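Local coordinates for protein bacterial regulatory proteins, tetR family (Corynebacterium glutamicum, PDB 3AQT) that represses transcription as a TetR-family regulator, probably by binding DNA through a helix-turn-helix, and takes up resorcinol as its inducer in an all-helical ligand domain, at residues D110-F123 against R161-F175. Residues are numbered along the deposited sequence; the frame is centred on the assembly and turned at random.
Sequences DQVLTKLDDPAEVF and RARRDLLHGLETGRF. With RCO (resorcinol), chain D.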
loop_
_atom_site.group_PDB
_atom_site.type_symbol
_atom_site.label_atom_id
_atom_site.label_comp_id
_atom_site.label_asym_id
_atom_site.label_seq_id
_atom_site.Cartn_x
_atom_site.Cartn_y
_atom_site.Cartn_z
ATOM N N ASP B 110 15.222 16.721 -6.508
ATOM C CA ASP B 110 16.662 16.658 -6.295
ATOM C C ASP B 110 17.309 18.034 -6.517
ATOM O O ASP B 110 18.333 18.342 -5.918
ATOM C CB ASP B 110 17.307 15.624 -7.224
ATOM C CG ASP B 110 16.984 14.191 -6.825
ATOM O OD1 ASP B 110 16.613 13.967 -5.655
ATOM O OD2 ASP B 110 17.123 13.278 -7.673
ATOM N N GLN B 111 16.707 18.859 -7.369
ATOM C CA GLN B 111 17.241 20.190 -7.642
ATOM C C GLN B 111 17.027 21.150 -6.471
ATOM O O GLN B 111 17.940 21.874 -6.083
ATOM C CB GLN B 111 16.585 20.795 -8.886
ATOM C CG GLN B 111 16.702 19.969 -10.156
ATOM C CD GLN B 111 18.108 19.938 -10.715
ATOM O OE1 GLN B 111 18.699 20.981 -10.994
ATOM N NE2 GLN B 111 18.651 18.736 -10.889
ATOM N N VAL B 112 15.826 21.153 -5.903
ATOM C CA VAL B 112 15.517 22.059 -4.800
ATOM C C VAL B 112 15.752 21.524 -3.378
ATOM O O VAL B 112 16.752 21.843 -2.732
ATOM C CB VAL B 112 14.058 22.531 -4.893
ATOM C CG1 VAL B 112 13.808 23.628 -3.874
ATOM C CG2 VAL B 112 13.750 23.008 -6.304
ATOM N N LEU B 113 14.816 20.714 -2.898
ATOM C CA LEU B 113 14.871 20.149 -1.556
ATOM C C LEU B 113 16.234 19.872 -0.929
ATOM O O LEU B 113 16.587 20.485 0.079
ATOM C CB LEU B 113 14.025 18.876 -1.494
ATOM C CG LEU B 113 12.517 19.091 -1.356
ATOM C CD1 LEU B 113 12.222 19.810 -0.060
ATOM C CD2 LEU B 113 12.001 19.909 -2.518
ATOM N N THR B 114 16.998 18.953 -1.508
ATOM C CA THR B 114 18.303 18.590 -0.947
ATOM C C THR B 114 19.211 19.769 -0.577
ATOM O O THR B 114 20.235 19.582 0.092
ATOM C CB THR B 114 19.071 17.613 -1.888
ATOM O OG1 THR B 114 19.182 18.180 -3.199
ATOM C CG2 THR B 114 18.339 16.280 -1.976
ATOM N N LYS B 115 18.829 20.975 -0.995
ATOM C CA LYS B 115 19.601 22.183 -0.690
ATOM C C LYS B 115 19.248 22.743 0.700
ATOM O O LYS B 115 19.656 23.845 1.068
ATOM C CB LYS B 115 19.356 23.229 -1.778
ATOM C CG LYS B 115 20.014 22.879 -3.116
ATOM C CD LYS B 115 19.955 21.375 -3.421
ATOM C CE LYS B 115 20.572 21.036 -4.772
ATOM N NZ LYS B 115 21.972 21.535 -4.907
ATOM N N LEU B 116 18.465 21.974 1.453
ATOM C CA LEU B 116 18.083 22.333 2.807
ATOM C C LEU B 116 19.069 21.514 3.634
ATOM O O LEU B 116 19.498 20.445 3.199
ATOM C CB LEU B 116 16.646 21.890 3.095
ATOM C CG LEU B 116 15.529 22.516 2.247
ATOM C CD1 LEU B 116 14.262 21.670 2.348
ATOM C CD2 LEU B 116 15.259 23.943 2.701
ATOM N N ASP B 117 19.441 21.997 4.810
ATOM C CA ASP B 117 20.406 21.268 5.622
ATOM C C ASP B 117 19.804 20.127 6.419
ATOM O O ASP B 117 20.423 19.082 6.571
ATOM C CB ASP B 117 21.122 22.223 6.584
ATOM C CG ASP B 117 21.935 23.277 5.859
ATOM O OD1 ASP B 117 22.813 22.897 5.047
ATOM O OD2 ASP B 117 21.696 24.482 6.100
ATOM N N ASP B 118 18.598 20.330 6.930
ATOM C CA ASP B 118 17.932 19.318 7.739
ATOM C C ASP B 118 17.393 18.158 6.902
ATOM O O ASP B 118 16.476 18.329 6.091
ATOM C CB ASP B 118 16.788 19.963 8.516
ATOM C CG ASP B 118 16.295 19.101 9.649
ATOM O OD1 ASP B 118 16.555 17.879 9.642
ATOM O OD2 ASP B 118 15.633 19.653 10.550
ATOM N N PRO B 119 17.954 16.958 7.091
ATOM C CA PRO B 119 17.508 15.784 6.341
ATOM C C PRO B 119 16.014 15.549 6.557
ATOM O O PRO B 119 15.307 15.074 5.667
ATOM C CB PRO B 119 18.366 14.652 6.922
ATOM C CG PRO B 119 19.607 15.359 7.368
ATOM C CD PRO B 119 19.053 16.614 8.004
ATOM N N ALA B 120 15.535 15.892 7.743
ATOM C CA ALA B 120 14.131 15.712 8.067
ATOM C C ALA B 120 13.257 16.606 7.204
ATOM O O ALA B 120 12.137 16.235 6.869
ATOM C CB ALA B 120 13.883 16.012 9.545
ATOM N N GLU B 121 13.771 17.780 6.840
ATOM C CA GLU B 121 12.995 18.710 6.024
ATOM C C GLU B 121 13.012 18.282 4.562
ATOM O O GLU B 121 12.042 18.488 3.831
ATOM C CB GLU B 121 13.543 20.131 6.151
ATOM C CG GLU B 121 12.469 21.201 6.022
ATOM C CD GLU B 121 13.031 22.620 6.066
ATOM O OE1 GLU B 121 13.969 22.874 6.860
ATOM O OE2 GLU B 121 12.523 23.486 5.319
ATOM N N VAL B 122 14.124 17.690 4.142
ATOM C CA VAL B 122 14.256 17.223 2.776
ATOM C C VAL B 122 13.222 16.126 2.544
ATOM O O VAL B 122 12.474 16.152 1.566
ATOM C CB VAL B 122 15.675 16.643 2.519
ATOM C CG1 VAL B 122 15.745 16.020 1.135
ATOM C CG2 VAL B 122 16.716 17.742 2.648
ATOM N N PHE B 123 13.191 15.169 3.464
ATOM C CA PHE B 123 12.278 14.036 3.395
ATOM C C PHE B 123 10.828 14.477 3.488
ATOM O O PHE B 123 9.990 14.067 2.681
ATOM C CB PHE B 123 12.603 13.065 4.527
ATOM C CG PHE B 123 11.820 11.789 4.484
ATOM C CD1 PHE B 123 11.778 11.017 3.328
ATOM C CD2 PHE B 123 11.161 11.330 5.624
ATOM C CE1 PHE B 123 11.095 9.808 3.307
ATOM C CE2 PHE B 123 10.475 10.121 5.611
ATOM C CZ PHE B 123 10.444 9.358 4.448
ATOM N N ARG B 161 15.785 7.540 -4.393
ATOM C CA ARG B 161 15.922 8.912 -3.915
ATOM C C ARG B 161 15.512 9.019 -2.449
ATOM O O ARG B 161 16.167 9.694 -1.649
ATOM C CB ARG B 161 15.072 9.867 -4.769
ATOM C CG ARG B 161 15.570 10.027 -6.195
ATOM C CD ARG B 161 14.702 10.977 -7.006
ATOM N NE ARG B 161 15.371 11.365 -8.249
ATOM C CZ ARG B 161 15.331 10.673 -9.384
ATOM N NH1 ARG B 161 14.637 9.541 -9.467
ATOM N NH2 ARG B 161 16.014 11.097 -10.434
ATOM N N ALA B 162 14.418 8.351 -2.105
ATOM C CA ALA B 162 13.920 8.376 -0.739
ATOM C C ALA B 162 14.911 7.661 0.165
ATOM O O ALA B 162 15.230 8.136 1.247
ATOM C CB ALA B 162 12.559 7.701 -0.665
ATOM N N ARG B 163 15.403 6.519 -0.287
ATOM C CA ARG B 163 16.349 5.756 0.504
ATOM C C ARG B 163 17.571 6.628 0.792
ATOM O O ARG B 163 18.083 6.651 1.910
ATOM C CB ARG B 163 16.751 4.482 -0.253
ATOM C CG ARG B 163 17.450 3.436 0.596
ATOM C CD ARG B 163 17.756 2.187 -0.216
ATOM N NE ARG B 163 18.198 1.074 0.620
ATOM C CZ ARG B 163 19.392 1.001 1.197
ATOM N NH1 ARG B 163 20.275 1.977 1.026
ATOM N NH2 ARG B 163 19.705 -0.045 1.945
ATOM N N ARG B 164 18.028 7.348 -0.227
ATOM C CA ARG B 164 19.179 8.228 -0.099
ATOM C C ARG B 164 18.916 9.256 0.992
ATOM O O ARG B 164 19.728 9.442 1.899
ATOM C CB ARG B 164 19.419 8.965 -1.418
ATOM C CG ARG B 164 20.489 10.051 -1.347
ATOM C CD ARG B 164 20.335 11.023 -2.492
ATOM N NE ARG B 164 19.075 11.752 -2.403
ATOM C CZ ARG B 164 18.381 12.189 -3.450
ATOM N NH1 ARG B 164 18.822 11.967 -4.683
ATOM N NH2 ARG B 164 17.246 12.852 -3.264
ATOM N N ASP B 165 17.775 9.930 0.885
ATOM C CA ASP B 165 17.412 10.941 1.858
ATOM C C ASP B 165 17.339 10.344 3.261
ATOM O O ASP B 165 17.790 10.960 4.222
ATOM C CB ASP B 165 16.082 11.609 1.473
ATOM C CG ASP B 165 16.213 12.518 0.253
ATOM O OD1 ASP B 165 17.352 12.877 -0.112
ATOM O OD2 ASP B 165 15.179 12.892 -0.340
ATOM N N LEU B 166 16.788 9.142 3.380
ATOM C CA LEU B 166 16.690 8.488 4.675
ATOM C C LEU B 166 18.060 8.078 5.203
ATOM O O LEU B 166 18.339 8.230 6.390
ATOM C CB LEU B 166 15.779 7.268 4.588
ATOM C CG LEU B 166 14.290 7.584 4.404
ATOM C CD1 LEU B 166 13.513 6.272 4.277
ATOM C CD2 LEU B 166 13.770 8.418 5.585
ATOM N N LEU B 167 18.918 7.560 4.329
ATOM C CA LEU B 167 20.256 7.164 4.743
ATOM C C LEU B 167 20.995 8.383 5.280
ATOM O O LEU B 167 21.720 8.309 6.270
ATOM C CB LEU B 167 21.041 6.592 3.567
ATOM C CG LEU B 167 22.502 6.289 3.918
ATOM C CD1 LEU B 167 22.556 5.299 5.086
ATOM C CD2 LEU B 167 23.225 5.742 2.693
ATOM N N HIS B 168 20.808 9.506 4.598
ATOM C CA HIS B 168 21.424 10.766 4.982
ATOM C C HIS B 168 20.999 11.111 6.418
ATOM O O HIS B 168 21.833 11.416 7.271
ATOM C CB HIS B 168 20.975 11.844 3.986
ATOM C CG HIS B 168 21.441 13.223 4.324
ATOM N ND1 HIS B 168 22.520 13.466 5.146
ATOM C CD2 HIS B 168 20.978 14.436 3.937
ATOM C CE1 HIS B 168 22.700 14.771 5.253
ATOM N NE2 HIS B 168 21.778 15.382 4.531
ATOM N N GLY B 169 19.698 11.035 6.683
ATOM C CA GLY B 169 19.195 11.337 8.009
ATOM C C GLY B 169 19.670 10.360 9.071
ATOM O O GLY B 169 19.777 10.703 10.248
ATOM N N LEU B 170 19.952 9.133 8.657
ATOM C CA LEU B 170 20.420 8.119 9.586
ATOM C C LEU B 170 21.867 8.429 9.969
ATOM O O LEU B 170 22.238 8.363 11.141
ATOM C CB LEU B 170 20.325 6.742 8.930
ATOM C CG LEU B 170 20.536 5.521 9.814
ATOM C CD1 LEU B 170 19.486 5.498 10.921
ATOM C CD2 LEU B 170 20.430 4.260 8.964
ATOM N N GLU B 171 22.671 8.788 8.972
ATOM C CA GLU B 171 24.077 9.108 9.180
ATOM C C GLU B 171 24.278 10.311 10.099
ATOM O O GLU B 171 25.249 10.356 10.846
ATOM C CB GLU B 171 24.761 9.394 7.840
ATOM C CG GLU B 171 24.662 8.279 6.811
ATOM C CD GLU B 171 25.662 7.176 7.041
ATOM O OE1 GLU B 171 26.872 7.468 6.996
ATOM O OE2 GLU B 171 25.250 6.021 7.262
ATOM N N THR B 172 23.380 11.290 10.043
ATOM C CA THR B 172 23.524 12.471 10.886
ATOM C C THR B 172 22.813 12.361 12.235
ATOM O O THR B 172 22.716 13.349 12.970
ATOM C CB THR B 172 23.000 13.740 10.183
ATOM O OG1 THR B 172 21.580 13.645 10.012
ATOM C CG2 THR B 172 23.668 13.910 8.829
ATOM N N GLY B 173 22.312 11.167 12.553
ATOM C CA GLY B 173 21.612 10.963 13.810
ATOM C C GLY B 173 20.234 11.605 13.885
ATOM O O GLY B 173 19.614 11.634 14.950
ATOM N N ARG B 174 19.748 12.130 12.765
ATOM C CA ARG B 174 18.433 12.764 12.728
ATOM C C ARG B 174 17.314 11.721 12.773
ATOM O O ARG B 174 16.261 11.961 13.352
ATOM C CB ARG B 174 18.289 13.591 11.453
ATOM C CG ARG B 174 17.094 14.533 11.435
ATOM C CD ARG B 174 17.276 15.658 12.434
ATOM N NE ARG B 174 16.427 16.810 12.140
ATOM C CZ ARG B 174 15.534 17.314 12.989
ATOM N NH1 ARG B 174 15.363 16.759 14.183
ATOM N NH2 ARG B 174 14.834 18.389 12.656
ATOM N N PHE B 175 17.548 10.565 12.158
ATOM C CA PHE B 175 16.552 9.504 12.119
ATOM C C PHE B 175 17.005 8.247 12.846
ATOM O O PHE B 175 18.203 8.015 13.026
ATOM C CB PHE B 175 16.236 9.089 10.673
ATOM C CG PHE B 175 15.745 10.200 9.793
ATOM C CD1 PHE B 175 14.967 11.225 10.299
ATOM C CD2 PHE B 175 16.035 10.190 8.436
ATOM C CE1 PHE B 175 14.482 12.229 9.461
ATOM C CE2 PHE B 175 15.557 11.184 7.590
ATOM C CZ PHE B 175 14.780 12.206 8.101
HETATM C C1 RCO D . 11.714 11.505 -3.151
HETATM C C2 RCO D . 12.567 11.810 -2.045
HETATM C C3 RCO D . 12.129 11.551 -0.718
HETATM C C4 RCO D . 10.856 10.991 -0.507
HETATM C C5 RCO D . 10.018 10.691 -1.592
HETATM C C6 RCO D . 10.448 10.947 -2.922
HETATM O O1 RCO D . 12.149 11.763 -4.448
HETATM O O3 RCO D . 12.935 11.840 0.379
#
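D110, at the end of helix 90-111, splits its carboxylate between R161 and R164: D110 OD2 takes R161 NE (2.7 Å) from above the carboxylate plane, and D110 OD1 takes R164 NH2 (2.7 Å) on its syn side but tilted out of that plane. R164, bent at chi3 (65°), also turns NE and NH2 side-on to a single oxygen, D165 OD1. At the far end D118 and R174 form a nearly coplanar side-on pair, R174 NE to D118 OD1 at 2.7 Å and R174 NH2 to D118 OD2 at 2.6 Å; D118 is also the N-cap of helix 119-134, its OD1 accepting from A120 N.

Apolar contacts fill the middle, where helix segments 119-123 and 161-171 run roughly antiparallel (161°). L166 CD2 sits over the centre of the F123 ring in a CH-pi contact, P119 CG lies over the H168 ring, and P119 CB rests 3.6 Å from G169 CA. The edge of F175 meets A120 CA.

Resorcinol O3 donates to D165 OD2 (2.6 Å) near the edge of F123, beside V122 CG1. D165 thus belongs both to the D110-R161-R164 network and to the resorcinol pocket: R164 holds its OD1 while OD2 accepts from the ligand.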